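Local structure of response regulator receiver protein (Dyadobacter fermentans, 4XLT) at residues M4-D10 and D54-D60; D10-L16 and R33-S37; T72-G76 and N106-I110; R85-F89 and R128-S132. The protein probably acts as the phosphoacceptor of a two-component signalling pathway, changing state when its CheY-like receiver domain is phosphorylated. The contacts are given in a common frame with arbitrary orientation. Numbering follows the deposited sequence.

How the contacts relate
The four contacts illustrate how a receiver domain is assembled round one parallel sheet (31-35, 4-9, 54-60, 86-92, 109-114). Contact 1 pairs its middle strand 54-60 with 4-9. Contact 2 shares D10 with it, centres about 11 Å apart, and adds the edge strand through F6 O–R33 N and I8 O–F35 N hydrogen bonds (both 2.8 Å). Contact 4, centred equally far from contact 1, brings in strand 86-92; D54 OD1 meets R85 NH1 at 2.6 Å. Contact 3 touches contact 4, centres about 14 Å apart, by a probable hydrogen bond, I110 N to L88 O (3.0 Å). D60, the predicted phosphorylation residue, lies in contact 1, beside D10 and D11 of contact 2. Contacts 3 and 4 touch a second subunit.

Contact 1: M4-D10 and D54-D60; sequences MDFIIVD and DTVILLD
F6 lays its ring over V56: CB of V56 stands 3.8 Å from the F6 ring centroid, a CH-pi contact over the face, and F6 CE2 comes 3.6 Å from V56 CG1. The two strands, 4-9 and 54-60, run parallel, their axes 4.5 Å apart at 22°, with D5 opposite T55, I7 opposite I57 and V9 opposite L59. The backbone ladder is regular. D5 N donates to D54 O (2.8 Å), V56 N to D5 O (2.8 Å), I7 N to V56 O (2.8 Å), L58 N to I7 O (2.7 Å), V9 N to L58 O (2.8 Å) and D60 N to V9 O (2.9 Å). One face carries F6, I8, V56 and L58 and is covered by helices 13-25 and 119-129. On the other, I7 (m, t) places CD1 3.7 Å from CG2 of T55, and V9 CB meets L59 CD1 at 3.7 Å. A water there donates to D5 OD2 (2.7 Å) and T55 OG1 (2.6 Å); D5 also bonds S31, and T55 bonds P53 O. At the C-terminal ends D10 and D60, both with chi1 t, bring D10 OD2 within 3.9 Å of D60 OD1. K115 forms salt bridges to both. Such a carboxylate cluster is characteristic of the receiver phosphorylation site, and its concentrated negative charge, balanced here in part by lysine, is consistent with metal-assisted phosphorylation of D60, as in CheY relatives.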
loop_
_atom_site.group_PDB
_atom_site.type_symbol
_atom_site.label_atom_id
_atom_site.label_comp_id
_atom_site.label_asym_id
_atom_site.label_seq_id
_atom_site.Cartn_x
_atom_site.Cartn_y
_atom_site.Cartn_z
HETATM N N MSE A 4 7.239 0.498 -19.888
HETATM C CA MSE A 4 7.266 1.420 -18.757
HETATM C C MSE A 4 7.215 2.879 -19.179
HETATM O O MSE A 4 7.738 3.257 -20.227
HETATM C CB MSE A 4 8.521 1.200 -17.912
HETATM C CG MSE A 4 8.714 -0.215 -17.420
HETATM SE SE MSE A 4 10.206 -0.327 -16.175
HETATM C CE MSE A 4 10.471 -2.258 -16.203
ATOM N N ASP A 5 6.588 3.699 -18.345
ATOM C CA ASP A 5 6.666 5.142 -18.494
ATOM C C ASP A 5 7.726 5.679 -17.543
ATOM O O ASP A 5 7.950 5.118 -16.470
ATOM C CB ASP A 5 5.317 5.806 -18.212
ATOM C CG ASP A 5 4.258 5.442 -19.236
ATOM O OD1 ASP A 5 4.622 4.934 -20.319
ATOM O OD2 ASP A 5 3.062 5.676 -18.960
ATOM N N PHE A 6 8.384 6.762 -17.941
ATOM C CA PHE A 6 9.372 7.395 -17.083
ATOM C C PHE A 6 9.022 8.849 -16.819
ATOM O O PHE A 6 8.707 9.608 -17.734
ATOM C CB PHE A 6 10.766 7.292 -17.697
ATOM C CG PHE A 6 11.499 6.033 -17.327
ATOM C CD1 PHE A 6 11.135 4.818 -17.880
ATOM C CD2 PHE A 6 12.555 6.068 -16.429
ATOM C CE1 PHE A 6 11.812 3.657 -17.550
ATOM C CE2 PHE A 6 13.234 4.912 -16.090
ATOM C CZ PHE A 6 12.862 3.703 -16.651
ATOM N N ILE A 7 9.073 9.223 -15.548
ATOM C CA ILE A 7 8.837 10.596 -15.139
ATOM C C ILE A 7 10.075 11.131 -14.438
ATOM O O ILE A 7 10.504 10.588 -13.422
ATOM C CB ILE A 7 7.620 10.702 -14.207
ATOM C CG1 ILE A 7 6.360 10.220 -14.929
ATOM C CG2 ILE A 7 7.451 12.132 -13.708
ATOM C CD1 ILE A 7 5.130 10.175 -14.056
ATOM N N ILE A 8 10.660 12.185 -14.993
ATOM C CA ILE A 8 11.829 12.801 -14.383
ATOM C C ILE A 8 11.440 14.127 -13.746
ATOM O O ILE A 8 10.765 14.950 -14.366
ATOM C CB ILE A 8 12.959 13.027 -15.405
ATOM C CG1 ILE A 8 13.181 11.768 -16.244
ATOM C CG2 ILE A 8 14.245 13.427 -14.698
ATOM C CD1 ILE A 8 14.186 11.947 -17.368
ATOM N N VAL A 9 11.854 14.316 -12.497
ATOM C CA VAL A 9 11.584 15.544 -11.758
ATOM C C VAL A 9 12.900 16.160 -11.302
ATOM O O VAL A 9 13.542 15.652 -10.383
ATOM C CB VAL A 9 10.680 15.292 -10.532
ATOM C CG1 VAL A 9 10.277 16.612 -9.891
ATOM C CG2 VAL A 9 9.451 14.491 -10.929
ATOM N N ASP A 10 13.302 17.248 -11.950
ATOM C CA ASP A 10 14.591 17.878 -11.672
ATOM C C ASP A 10 14.519 19.386 -11.916
ATOM O O ASP A 10 14.019 19.834 -12.948
ATOM C CB ASP A 10 15.687 17.244 -12.538
ATOM C CG ASP A 10 17.094 17.507 -12.009
ATOM O OD1 ASP A 10 17.351 18.599 -11.454
ATOM O OD2 ASP A 10 17.952 16.612 -12.157
ATOM N N ASP A 54 3.177 0.722 -15.843
ATOM C CA ASP A 54 4.311 0.665 -14.931
ATOM C C ASP A 54 5.131 1.934 -15.086
ATOM O O ASP A 54 5.656 2.215 -16.160
ATOM C CB ASP A 54 5.173 -0.566 -15.208
ATOM C CG ASP A 54 4.486 -1.858 -14.821
ATOM O OD1 ASP A 54 3.263 -1.831 -14.568
ATOM O OD2 ASP A 54 5.170 -2.901 -14.772
ATOM N N THR A 55 5.225 2.711 -14.013
ATOM C CA THR A 55 5.841 4.026 -14.094
ATOM C C THR A 55 7.037 4.162 -13.160
ATOM O O THR A 55 6.954 3.853 -11.972
ATOM C CB THR A 55 4.817 5.133 -13.770
ATOM O OG1 THR A 55 3.749 5.090 -14.728
ATOM C CG2 THR A 55 5.474 6.504 -13.806
ATOM N N VAL A 56 8.153 4.619 -13.714
ATOM C CA VAL A 56 9.337 4.922 -12.927
ATOM C C VAL A 56 9.471 6.435 -12.759
ATOM O O VAL A 56 9.394 7.182 -13.733
ATOM C CB VAL A 56 10.613 4.353 -13.584
ATOM C CG1 VAL A 56 11.843 4.707 -12.762
ATOM C CG2 VAL A 56 10.497 2.849 -13.751
ATOM N N ILE A 57 9.663 6.884 -11.524
ATOM C CA ILE A 57 9.869 8.301 -11.259
ATOM C C ILE A 57 11.281 8.566 -10.749
ATOM O O ILE A 57 11.697 8.018 -9.729
ATOM C CB ILE A 57 8.857 8.843 -10.234
ATOM C CG1 ILE A 57 7.427 8.659 -10.749
ATOM C CG2 ILE A 57 9.138 10.311 -9.943
ATOM C CD1 ILE A 57 6.360 9.268 -9.855
ATOM N N LEU A 58 12.014 9.406 -11.472
ATOM C CA LEU A 58 13.352 9.810 -11.062
ATOM C C LEU A 58 13.300 11.205 -10.453
ATOM O O LEU A 58 13.052 12.191 -11.144
ATOM C CB LEU A 58 14.318 9.774 -12.244
ATOM C CG LEU A 58 14.372 8.459 -13.024
ATOM C CD1 LEU A 58 15.438 8.530 -14.106
ATOM C CD2 LEU A 58 14.617 7.278 -12.095
ATOM N N LEU A 59 13.527 11.273 -9.148
ATOM C CA LEU A 59 13.379 12.515 -8.407
ATOM C C LEU A 59 14.729 13.036 -7.928
ATOM O O LEU A 59 15.485 12.316 -7.277
ATOM C CB LEU A 59 12.438 12.303 -7.223
ATOM C CG LEU A 59 12.252 13.479 -6.271
ATOM C CD1 LEU A 59 11.497 14.604 -6.955
ATOM C CD2 LEU A 59 11.535 13.024 -5.012
ATOM N N ASP A 60 15.036 14.287 -8.255
ATOM C CA ASP A 60 16.299 14.874 -7.828
ATOM C C ASP A 60 16.263 15.220 -6.345
ATOM O O ASP A 60 15.244 15.674 -5.826
ATOM C CB ASP A 60 16.634 16.118 -8.650
ATOM C CG ASP A 60 17.887 16.817 -8.158
ATOM O OD1 ASP A 60 18.997 16.291 -8.384
ATOM O OD2 ASP A 60 17.759 17.894 -7.539
HETATM O O HOH W 1 2.839 6.834 -16.490
#

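Contact 2: D10-L16 and R33-S37; sequences DDSVFDL and RTFNS
D10 begins the segment in extended conformation, and its N donates to F35 O at 3.1 Å, the one backbone hydrogen bond joining 10-16 to 33-37. Its side chain (chi1 t) turns away from 33-37: OD1 accepts from S12 N at 2.8 Å, forming an Asx turn, while OD2 is salt-bridged to K115. D11 follows, its CA 4.9 Å from that of N36, and D10 O receives a CA-H...O contact from N36 CA at 3.5 Å. S12 is the N-cap of the helix starting at V13, its OG accepting from D15 N at 3.2 Å, and L16 N bonds S12 O at 2.8 Å. V13 sets CG2 near the N36 side chain. L16, in the t, p rotamer, points toward the strand: CG lies 3.7 Å from T34 CB, and CD1 lies 3.7 Å from F35 O. In this beta-alpha-beta unit, the loop from strand 4-9 to helix 13-25, beside the C-terminal end of strand 31-35, sets D10 and D11 near D60, the predicted phosphorylation site, as in CheY-like receiver domains.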
loop_
_atom_site.group_PDB
_atom_site.type_symbol
_atom_site.label_atom_id
_atom_site.label_comp_id
_atom_site.label_asym_id
_atom_site.label_seq_id
_atom_site.Cartn_x
_atom_site.Cartn_y
_atom_site.Cartn_z
ATOM N N ASP A 10 13.302 17.248 -11.950
ATOM C CA ASP A 10 14.591 17.878 -11.672
ATOM C C ASP A 10 14.519 19.386 -11.916
ATOM O O ASP A 10 14.019 19.834 -12.948
ATOM C CB ASP A 10 15.687 17.244 -12.538
ATOM C CG ASP A 10 17.094 17.507 -12.009
ATOM O OD1 ASP A 10 17.351 18.599 -11.454
ATOM O OD2 ASP A 10 17.952 16.612 -12.157
ATOM N N ASP A 11 15.019 20.167 -10.963
ATOM C CA ASP A 11 15.007 21.622 -11.091
ATOM C C ASP A 11 16.075 22.093 -12.072
ATOM O O ASP A 11 16.010 23.213 -12.584
ATOM C CB ASP A 11 15.218 22.289 -9.731
ATOM C CG ASP A 11 16.586 21.998 -9.148
ATOM O OD1 ASP A 11 17.059 20.850 -9.286
ATOM O OD2 ASP A 11 17.190 22.918 -8.558
ATOM N N SER A 12 17.062 21.237 -12.325
ATOM C CA SER A 12 18.108 21.538 -13.295
ATOM C C SER A 12 17.642 21.204 -14.705
ATOM O O SER A 12 17.447 20.036 -15.046
ATOM C CB SER A 12 19.389 20.770 -12.972
ATOM O OG SER A 12 20.316 20.878 -14.037
ATOM N N VAL A 13 17.467 22.238 -15.521
ATOM C CA VAL A 13 16.962 22.071 -16.875
ATOM C C VAL A 13 17.949 21.283 -17.731
ATOM O O VAL A 13 17.549 20.446 -18.540
ATOM C CB VAL A 13 16.672 23.435 -17.528
ATOM C CG1 VAL A 13 16.065 23.249 -18.906
ATOM C CG2 VAL A 13 15.737 24.247 -16.645
ATOM N N PHE A 14 19.238 21.545 -17.542
ATOM C CA PHE A 14 20.278 20.789 -18.231
ATOM C C PHE A 14 20.207 19.302 -17.881
ATOM O O PHE A 14 20.166 18.453 -18.771
ATOM C CB PHE A 14 21.662 21.345 -17.894
ATOM C CG PHE A 14 22.795 20.518 -18.431
ATOM C CD1 PHE A 14 23.079 20.503 -19.788
ATOM C CD2 PHE A 14 23.580 19.756 -17.578
ATOM C CE1 PHE A 14 24.123 19.739 -20.286
ATOM C CE2 PHE A 14 24.624 18.992 -18.069
ATOM C CZ PHE A 14 24.897 18.984 -19.424
ATOM N N ASP A 15 20.181 18.993 -16.587
ATOM C CA ASP A 15 20.106 17.602 -16.143
ATOM C C ASP A 15 18.815 16.939 -16.612
ATOM O O ASP A 15 18.815 15.767 -16.981
ATOM C CB ASP A 15 20.215 17.502 -14.618
ATOM C CG ASP A 15 21.592 17.883 -14.104
ATOM O OD1 ASP A 15 22.547 17.898 -14.908
ATOM O OD2 ASP A 15 21.719 18.158 -12.892
ATOM N N LEU A 16 17.721 17.696 -16.600
ATOM C CA LEU A 16 16.416 17.177 -16.996
ATOM C C LEU A 16 16.417 16.654 -18.431
ATOM O O LEU A 16 16.078 15.496 -18.678
ATOM C CB LEU A 16 15.347 18.262 -16.839
ATOM C CG LEU A 16 13.891 17.809 -16.913
ATOM C CD1 LEU A 16 13.583 16.815 -15.806
ATOM C CD2 LEU A 16 12.959 19.003 -16.827
ATOM N N ARG A 33 8.364 11.644 -19.589
ATOM C CA ARG A 33 7.726 12.891 -19.201
ATOM C C ARG A 33 8.670 13.659 -18.279
ATOM O O ARG A 33 9.244 13.082 -17.356
ATOM C CB ARG A 33 6.390 12.609 -18.513
ATOM C CG ARG A 33 5.345 13.689 -18.690
ATOM C CD ARG A 33 4.046 13.300 -18.005
ATOM N NE ARG A 33 3.498 12.051 -18.526
ATOM C CZ ARG A 33 2.597 11.981 -19.500
ATOM N NH1 ARG A 33 2.138 13.090 -20.068
ATOM N NH2 ARG A 33 2.153 10.799 -19.909
ATOM N N THR A 34 8.849 14.952 -18.531
ATOM C CA THR A 34 9.794 15.746 -17.746
ATOM C C THR A 34 9.125 16.893 -16.998
ATOM O O THR A 34 8.303 17.619 -17.557
ATOM C CB THR A 34 10.914 16.332 -18.631
ATOM O OG1 THR A 34 10.337 17.102 -19.692
ATOM C CG2 THR A 34 11.771 15.221 -19.221
ATOM N N PHE A 35 9.492 17.059 -15.732
ATOM C CA PHE A 35 8.949 18.140 -14.920
ATOM C C PHE A 35 10.054 18.949 -14.255
ATOM O O PHE A 35 10.984 18.393 -13.669
ATOM C CB PHE A 35 7.992 17.596 -13.860
ATOM C CG PHE A 35 6.771 16.938 -14.430
ATOM C CD1 PHE A 35 5.705 17.700 -14.881
ATOM C CD2 PHE A 35 6.689 15.557 -14.514
ATOM C CE1 PHE A 35 4.579 17.097 -15.407
ATOM C CE2 PHE A 35 5.565 14.946 -15.037
ATOM C CZ PHE A 35 4.510 15.717 -15.485
ATOM N N ASN A 36 9.930 20.268 -14.346
ATOM C CA ASN A 36 10.919 21.186 -13.804
ATOM C C ASN A 36 10.578 21.591 -12.372
ATOM O O ASN A 36 11.367 22.252 -11.696
ATOM C CB ASN A 36 11.025 22.424 -14.698
ATOM C CG ASN A 36 12.276 23.234 -14.434
ATOM O OD1 ASN A 36 13.237 22.737 -13.846
ATOM N ND2 ASN A 36 12.276 24.488 -14.875
ATOM N N SER A 37 9.395 21.188 -11.916
ATOM C CA SER A 37 8.935 21.522 -10.571
ATOM C C SER A 37 8.127 20.389 -9.946
ATOM O O SER A 37 7.394 19.676 -10.635
ATOM C CB SER A 37 8.097 22.800 -10.597
ATOM O OG SER A 37 6.954 22.632 -11.415
#

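Contact 3: T72-G76 and N106-I110; sequences TEHYG and NPHII
H108 and T72 bury the most surface here, about 80 and 72 Å², and both direct their CA-to-CB bonds across the gap between the C-terminal part of helix 68-75 and the loop leading into strand 109-114. The H108 ring, at chi1 m and chi2 -67°, receives the edge of Y75 (chi1 t) on its face in an offset edge-to-face pair, with centroids 5.4 Å apart and planes at 73°; the closest atoms are Y75 CD2 and H108 CG at 3.8 Å. H108 NE2 also approaches CA of G76, 3.6 Å away, where the absence of a side chain lets the imidazole come close. T72, chi1 p, works in two directions: its OG1 accepts a weak hydrogen bond from N106 ND2 at 3.2 Å, and its CG2 packs on I109 CD1 at 3.7 Å. N106 OD1 accepts from H108 N at 3.0 Å in an Asx turn just after helix 97-105. T72 CA and H108 CA are 6.8 Å apart. The contact thus joins helix 68-75 to the entry of edge strand 109-114, with Y75 also resting on I86 of strand 86-92, R83 of helix 80-83 beside Y75 and H108, and a second subunit packing on P107 and H108.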
loop_
_atom_site.group_PDB
_atom_site.type_symbol
_atom_site.label_atom_id
_atom_site.label_comp_id
_atom_site.label_asym_id
_atom_site.label_seq_id
_atom_site.Cartn_x
_atom_site.Cartn_y
_atom_site.Cartn_z
ATOM N N THR A 72 7.944 13.840 -1.444
ATOM C CA THR A 72 7.452 12.548 -0.984
ATOM C C THR A 72 6.256 12.703 -0.055
ATOM O O THR A 72 5.399 11.824 0.011
ATOM C CB THR A 72 8.547 11.747 -0.258
ATOM O OG1 THR A 72 9.145 12.563 0.759
ATOM C CG2 THR A 72 9.610 11.297 -1.245
ATOM N N GLU A 73 6.200 13.822 0.658
ATOM C CA GLU A 73 5.083 14.087 1.555
ATOM C C GLU A 73 3.796 14.267 0.760
ATOM O O GLU A 73 2.751 13.728 1.124
ATOM C CB GLU A 73 5.355 15.320 2.416
ATOM C CG GLU A 73 6.594 15.198 3.282
ATOM C CD GLU A 73 6.626 16.230 4.389
ATOM O OE1 GLU A 73 5.538 16.628 4.856
ATOM O OE2 GLU A 73 7.735 16.644 4.788
ATOM N N HIS A 74 3.882 15.025 -0.329
ATOM C CA HIS A 74 2.749 15.186 -1.231
ATOM C C HIS A 74 2.489 13.904 -2.008
ATOM O O HIS A 74 1.346 13.588 -2.331
ATOM C CB HIS A 74 2.987 16.348 -2.191
ATOM C CG HIS A 74 2.805 17.690 -1.558
ATOM N ND1 HIS A 74 1.563 18.249 -1.347
ATOM C CD2 HIS A 74 3.705 18.582 -1.083
ATOM C CE1 HIS A 74 1.706 19.429 -0.772
ATOM N NE2 HIS A 74 2.996 19.655 -0.601
ATOM N N TYR A 75 3.557 13.167 -2.298
ATOM C CA TYR A 75 3.452 11.899 -3.006
ATOM C C TYR A 75 2.715 10.857 -2.164
ATOM O O TYR A 75 1.926 10.068 -2.686
ATOM C CB TYR A 75 4.842 11.385 -3.390
ATOM C CG TYR A 75 4.821 10.055 -4.109
ATOM C CD1 TYR A 75 4.636 9.989 -5.484
ATOM C CD2 TYR A 75 4.983 8.865 -3.413
ATOM C CE1 TYR A 75 4.611 8.778 -6.144
ATOM C CE2 TYR A 75 4.960 7.650 -4.062
ATOM C CZ TYR A 75 4.772 7.611 -5.427
ATOM O OH TYR A 75 4.747 6.398 -6.079
ATOM N N GLY A 76 2.971 10.865 -0.858
ATOM C CA GLY A 76 2.331 9.936 0.055
ATOM C C GLY A 76 0.840 10.183 0.188
ATOM O O GLY A 76 0.110 9.347 0.721
ATOM N N ASN A 106 12.811 6.505 4.202
ATOM C CA ASN A 106 11.618 6.921 3.473
ATOM C C ASN A 106 11.023 5.761 2.673
ATOM O O ASN A 106 11.660 5.234 1.760
ATOM C CB ASN A 106 11.940 8.099 2.551
ATOM C CG ASN A 106 10.692 8.789 2.015
ATOM O OD1 ASN A 106 9.741 8.139 1.578
ATOM N ND2 ASN A 106 10.693 10.115 2.047
ATOM N N PRO A 107 9.787 5.372 3.015
ATOM C CA PRO A 107 9.092 4.223 2.419
ATOM C C PRO A 107 8.899 4.358 0.910
ATOM O O PRO A 107 8.950 3.360 0.192
ATOM C CB PRO A 107 7.734 4.220 3.134
ATOM C CG PRO A 107 7.931 5.048 4.358
ATOM C CD PRO A 107 8.943 6.078 3.992
ATOM N N HIS A 108 8.683 5.580 0.438
ATOM C CA HIS A 108 8.383 5.800 -0.972
ATOM C C HIS A 108 9.643 5.833 -1.826
ATOM O O HIS A 108 9.589 5.569 -3.027
ATOM C CB HIS A 108 7.592 7.093 -1.145
ATOM C CG HIS A 108 6.376 7.167 -0.274
ATOM N ND1 HIS A 108 5.294 6.331 -0.440
ATOM C CD2 HIS A 108 6.082 7.967 0.778
ATOM C CE1 HIS A 108 4.379 6.617 0.470
ATOM N NE2 HIS A 108 4.833 7.606 1.221
ATOM N N ILE A 109 10.775 6.152 -1.204
ATOM C CA ILE A 109 12.051 6.136 -1.910
ATOM C C ILE A 109 12.659 4.740 -1.883
ATOM O O ILE A 109 13.146 4.280 -0.849
ATOM C CB ILE A 109 13.057 7.131 -1.311
ATOM C CG1 ILE A 109 12.480 8.549 -1.321
ATOM C CG2 ILE A 109 14.369 7.072 -2.084
ATOM C CD1 ILE A 109 12.168 9.064 -2.708
ATOM N N ILE A 110 12.626 4.069 -3.026
ATOM C CA ILE A 110 13.152 2.719 -3.131
ATOM C C ILE A 110 14.663 2.694 -2.947
ATOM O O ILE A 110 15.189 1.921 -2.146
ATOM C CB ILE A 110 12.797 2.089 -4.480
ATOM C CG1 ILE A 110 11.292 1.833 -4.546
ATOM C CG2 ILE A 110 13.580 0.795 -4.695
ATOM C CD1 ILE A 110 10.850 1.127 -5.792
#

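Contact 4: R85-F89 and R128-S132; sequences RIRLF and RWFPS
R87 folds its side chain back through chi1 and chi2 both m, then extends through chi3 t, so that NE points at the carbonyl ending helix 119-129: NE donates to W129 O at 2.8 Å, and NH2 adds a weak bond to the same oxygen at 3.2 Å. On the other side NH1 bonds I86 O at 3.0 Å and also A84 O, which fixes the guanidinium. The bend exposes CG of R87 to the F130 ring, whose centroid lies 3.7 Å away in a CH-pi contact over the face, while CE1 of F130 lies over one face of the guanidinium. F130 has chi1 m (-83°) and has left helical conformation; its CZ reaches R85 O at 3.5 Å. W129, chi1 m, puts CD1 4.2 Å from CZ of F89, likewise m. In the receiver fold the last helix, 119-129, packs its C-terminal end on strand 86-92, between strands 54-60 and 109-114, with D54 beside F130, I110 against W129, and A81 of the second subunit packing on R87.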
loop_
_atom_site.group_PDB
_atom_site.type_symbol
_atom_site.label_atom_id
_atom_site.label_comp_id
_atom_site.label_asym_id
_atom_site.label_seq_id
_atom_site.Cartn_x
_atom_site.Cartn_y
_atom_site.Cartn_z
ATOM N N ARG A 85 1.491 1.349 -8.770
ATOM C CA ARG A 85 1.878 1.249 -10.175
ATOM C C ARG A 85 3.176 2.001 -10.432
ATOM O O ARG A 85 3.638 2.100 -11.571
ATOM C CB ARG A 85 0.773 1.806 -11.080
ATOM C CG ARG A 85 -0.613 1.231 -10.825
ATOM C CD ARG A 85 -0.971 0.145 -11.828
ATOM N NE ARG A 85 -0.037 -0.976 -11.783
ATOM C CZ ARG A 85 0.847 -1.249 -12.735
ATOM N NH1 ARG A 85 1.659 -2.290 -12.605
ATOM N NH2 ARG A 85 0.918 -0.489 -13.819
ATOM N N ILE A 86 3.759 2.530 -9.361
ATOM C CA ILE A 86 4.908 3.418 -9.469
ATOM C C ILE A 86 6.089 2.923 -8.634
ATOM O O ILE A 86 5.908 2.394 -7.537
ATOM C CB ILE A 86 4.529 4.848 -9.030
ATOM C CG1 ILE A 86 3.419 5.397 -9.928
ATOM C CG2 ILE A 86 5.743 5.770 -9.040
ATOM C CD1 ILE A 86 2.872 6.738 -9.486
ATOM N N ARG A 87 7.292 3.072 -9.182
ATOM C CA ARG A 87 8.525 2.861 -8.432
ATOM C C ARG A 87 9.323 4.160 -8.429
ATOM O O ARG A 87 9.761 4.631 -9.478
ATOM C CB ARG A 87 9.349 1.728 -9.036
ATOM C CG ARG A 87 8.599 0.415 -9.163
ATOM C CD ARG A 87 8.190 -0.152 -7.814
ATOM N NE ARG A 87 7.498 -1.428 -7.971
ATOM C CZ ARG A 87 6.176 -1.565 -7.990
ATOM N NH1 ARG A 87 5.393 -0.502 -7.842
ATOM N NH2 ARG A 87 5.636 -2.765 -8.146
ATOM N N LEU A 88 9.503 4.737 -7.245
ATOM C CA LEU A 88 10.119 6.053 -7.107
ATOM C C LEU A 88 11.584 5.957 -6.671
ATOM O O LEU A 88 11.910 5.285 -5.691
ATOM C CB LEU A 88 9.314 6.894 -6.109
ATOM C CG LEU A 88 9.884 8.221 -5.605
ATOM C CD1 LEU A 88 10.141 9.174 -6.746
ATOM C CD2 LEU A 88 8.938 8.851 -4.596
ATOM N N PHE A 89 12.463 6.626 -7.411
ATOM C CA PHE A 89 13.890 6.615 -7.102
ATOM C C PHE A 89 14.428 8.025 -6.907
ATOM O O PHE A 89 14.023 8.961 -7.597
ATOM C CB PHE A 89 14.679 5.908 -8.209
ATOM C CG PHE A 89 14.323 4.462 -8.369
ATOM C CD1 PHE A 89 13.255 4.081 -9.165
ATOM C CD2 PHE A 89 15.048 3.480 -7.715
ATOM C CE1 PHE A 89 12.920 2.746 -9.304
ATOM C CE2 PHE A 89 14.716 2.147 -7.851
ATOM C CZ PHE A 89 13.652 1.780 -8.646
ATOM N N ARG A 128 13.949 -6.148 -10.663
ATOM C CA ARG A 128 13.567 -6.424 -9.284
ATOM C C ARG A 128 12.202 -5.842 -8.926
ATOM O O ARG A 128 11.409 -6.482 -8.233
ATOM C CB ARG A 128 14.626 -5.876 -8.319
ATOM C CG ARG A 128 15.850 -6.764 -8.151
ATOM C CD ARG A 128 16.875 -6.135 -7.211
ATOM N NE ARG A 128 16.277 -5.681 -5.955
ATOM C CZ ARG A 128 16.956 -5.093 -4.971
ATOM N NH1 ARG A 128 18.262 -4.890 -5.096
ATOM N NH2 ARG A 128 16.335 -4.707 -3.863
ATOM N N TRP A 129 11.925 -4.634 -9.406
ATOM C CA TRP A 129 10.769 -3.888 -8.922
ATOM C C TRP A 129 9.594 -3.879 -9.893
ATOM O O TRP A 129 8.461 -3.601 -9.499
ATOM C CB TRP A 129 11.194 -2.464 -8.578
ATOM C CG TRP A 129 12.192 -2.460 -7.476
ATOM C CD1 TRP A 129 13.534 -2.270 -7.586
ATOM C CD2 TRP A 129 11.930 -2.709 -6.091
ATOM N NE1 TRP A 129 14.126 -2.363 -6.351
ATOM C CE2 TRP A 129 13.162 -2.632 -5.416
ATOM C CE3 TRP A 129 10.770 -2.974 -5.356
ATOM C CZ2 TRP A 129 13.270 -2.813 -4.036
ATOM C CZ3 TRP A 129 10.877 -3.155 -3.985
ATOM C CH2 TRP A 129 12.118 -3.073 -3.341
ATOM N N PHE A 130 9.866 -4.192 -11.155
ATOM C CA PHE A 130 8.809 -4.425 -12.134
ATOM C C PHE A 130 9.034 -5.776 -12.807
ATOM O O PHE A 130 9.486 -5.833 -13.951
ATOM C CB PHE A 130 8.765 -3.305 -13.173
ATOM C CG PHE A 130 7.998 -2.091 -12.728
ATOM C CD1 PHE A 130 6.804 -2.225 -12.036
ATOM C CD2 PHE A 130 8.470 -0.816 -13.000
ATOM C CE1 PHE A 130 6.093 -1.108 -11.627
ATOM C CE2 PHE A 130 7.766 0.304 -12.593
ATOM C CZ PHE A 130 6.576 0.158 -11.907
ATOM N N PRO A 131 8.714 -6.866 -12.091
ATOM C CA PRO A 131 9.069 -8.240 -12.475
ATOM C C PRO A 131 8.348 -8.771 -13.715
ATOM O O PRO A 131 7.805 -7.995 -14.505
ATOM C CB PRO A 131 8.673 -9.055 -11.239
ATOM C CG PRO A 131 7.609 -8.260 -10.588
ATOM C CD PRO A 131 7.996 -6.828 -10.804
ATOM N N SER A 132 8.361 -10.095 -13.863
ATOM C CA SER A 132 7.852 -10.780 -15.052
ATOM C C SER A 132 8.539 -10.260 -16.310
ATOM O O SER A 132 9.704 -10.571 -16.563
ATOM C CB SER A 132 6.335 -10.622 -15.182
ATOM O OG SER A 132 6.019 -9.480 -15.960
#